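Local coordinates for DltD domain-containing protein (Beauveria bassiana, PDB 7D78) that probably acts as a thioesterase-type polyketide cyclase of the alpha/beta hydrolase fold, closing medium-ring lactones, at residues A311-E314 and F315-N319. Residues are numbered along the deposited sequence; the frame is centred on the assembly and turned at random.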
loop_
_atom_site.group_PDB
_atom_site.type_symbol
_atom_site.label_atom_id
_atom_site.label_comp_id
_atom_site.label_asym_id
_atom_site.label_seq_id
_atom_site.Cartn_x
_atom_site.Cartn_y
_atom_site.Cartn_z
ATOM N N ALA A 311 9.733 32.020 -2.709
ATOM C CA ALA A 311 8.355 31.761 -3.103
ATOM C C ALA A 311 7.697 30.729 -2.196
ATOM O O ALA A 311 6.491 30.818 -1.925
ATOM C CB ALA A 311 8.308 31.297 -4.553
ATOM N N MET A 312 8.469 29.754 -1.714
ATOM C CA MET A 312 7.921 28.749 -0.805
ATOM C C MET A 312 7.522 29.373 0.524
ATOM O O MET A 312 6.396 29.186 0.993
ATOM C CB MET A 312 8.936 27.629 -0.583
ATOM C CG MET A 312 9.294 26.859 -1.832
ATOM S SD MET A 312 10.670 25.720 -1.553
ATOM C CE MET A 312 10.656 24.887 -3.109
ATOM N N THR A 313 8.431 30.131 1.145
ATOM C CA THR A 313 8.118 30.736 2.436
ATOM C C THR A 313 6.983 31.735 2.326
ATOM O O THR A 313 6.215 31.901 3.279
ATOM C CB THR A 313 9.349 31.418 3.027
ATOM O OG1 THR A 313 9.902 32.330 2.070
ATOM C CG2 THR A 313 10.379 30.381 3.384
ATOM N N GLU A 314 6.876 32.425 1.189
ATOM C CA GLU A 314 5.748 33.326 0.988
ATOM C C GLU A 314 4.442 32.543 0.942
ATOM O O GLU A 314 3.463 32.913 1.600
ATOM C CB GLU A 314 5.945 34.148 -0.288
ATOM C CG GLU A 314 4.816 35.139 -0.571
ATOM C CD GLU A 314 4.763 35.578 -2.033
ATOM O OE1 GLU A 314 4.001 36.521 -2.347
ATOM O OE2 GLU A 314 5.482 34.985 -2.873
ATOM N N PHE A 315 4.417 31.437 0.184
ATOM C CA PHE A 315 3.206 30.619 0.103
ATOM C C PHE A 315 2.828 30.056 1.469
ATOM O O PHE A 315 1.652 30.051 1.847
ATOM C CB PHE A 315 3.401 29.489 -0.914
ATOM C CG PHE A 315 2.215 28.572 -1.046
ATOM C CD1 PHE A 315 1.191 28.870 -1.933
ATOM C CD2 PHE A 315 2.126 27.406 -0.290
ATOM C CE1 PHE A 315 0.090 28.035 -2.060
ATOM C CE2 PHE A 315 1.021 26.557 -0.406
ATOM C CZ PHE A 315 0.009 26.868 -1.294
ATOM N N ILE A 316 3.811 29.581 2.229
ATOM C CA ILE A 316 3.521 29.044 3.554
ATOM C C ILE A 316 3.015 30.148 4.478
ATOM O O ILE A 316 2.018 29.979 5.190
ATOM C CB ILE A 316 4.769 28.343 4.125
ATOM C CG1 ILE A 316 5.176 27.187 3.208
ATOM C CG2 ILE A 316 4.509 27.844 5.533
ATOM C CD1 ILE A 316 6.513 26.543 3.550
ATOM N N ARG A 317 3.683 31.307 4.459
ATOM C CA ARG A 317 3.262 32.426 5.298
ATOM C C ARG A 317 1.823 32.824 5.004
ATOM O O ARG A 317 1.043 33.098 5.924
ATOM C CB ARG A 317 4.198 33.620 5.087
ATOM C CG ARG A 317 4.813 34.165 6.364
ATOM C CD ARG A 317 5.630 35.430 6.106
ATOM N NE ARG A 317 6.826 35.158 5.315
ATOM C CZ ARG A 317 7.981 34.741 5.825
ATOM N NH1 ARG A 317 8.102 34.543 7.135
ATOM N NH2 ARG A 317 9.016 34.521 5.027
ATOM N N GLU A 318 1.446 32.849 3.730
ATOM C CA GLU A 318 0.106 33.302 3.377
ATOM C C GLU A 318 -0.955 32.310 3.832
ATOM O O GLU A 318 -2.025 32.712 4.299
ATOM C CB GLU A 318 0.006 33.532 1.871
ATOM C CG GLU A 318 0.648 34.827 1.401
ATOM C CD GLU A 318 0.417 35.091 -0.077
ATOM O OE1 GLU A 318 1.355 35.574 -0.752
ATOM O OE2 GLU A 318 -0.703 34.820 -0.561
ATOM N N ASN A 319 -0.672 31.012 3.727
ATOM C CA ASN A 319 -1.694 29.991 3.920
ATOM C C ASN A 319 -1.661 29.316 5.286
ATOM O O ASN A 319 -2.659 28.705 5.675
ATOM C CB ASN A 319 -1.568 28.930 2.825
ATOM C CG ASN A 319 -1.878 29.491 1.470
ATOM O OD1 ASN A 319 -3.034 29.765 1.172
ATOM N ND2 ASN A 319 -0.848 29.689 0.639
#
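Ile316 packs back against the turn of helix that precedes it, its CG1 lying 3.2 Å from the carbonyl oxygen O of Met312, and this pair marks the tight side of an amphipathic helix end. The same oxygen accepts the backbone N of Ile316 at 2.9 Å, so one carbonyl is both hydrogen-bonded and covered by a methylene. Equivalent i to i+4 bonds run from Phe315 to Ala311, from Arg317 to Thr313 and from Glu318 to Glu314. In the last turn Asn319 folds back: its ND2 donates to O of Phe315 at 2.8 Å while its backbone N reaches that oxygen from the opposite face of the carbonyl plane. The bond also holds ND2 over the centre of the Phe315 ring, 3.2 Å above its plane.

The solvent side is looser. The side chains of Glu314 and Glu318 extend alongside each other in the same direction, with OE1 of Glu314 3.2 Å from OE1 of Glu318 and the carboxylate planes turned 66° apart. Two like charges this close should repel, a cost that surrounding solvent or a shared proton may ease. Between the two sides, Arg317 bends at chi3 (-67°), which brings NH2 back alongside Thr313, with the Thr313 CB, 3.7 Å from NH2, set obliquely to the guanidinium plane. The Thr313 hydroxyl is engaged instead with Gln78 and the carbonyl of Asp310, and NH1 of Arg317 makes a weak bond to O of Gln78.

Helix 305-319 lies against the main beta-sheet of the alpha/beta hydrolase fold: Met312 rests on Leu260 and Val262 of strand 259-264 and on Trp131 of strand 127-133, Ile316 touches Thr129 of the latter, and Phe315 spans Leu260 and Lys287 of strand 286-291, at the edge of the sheet within this chain.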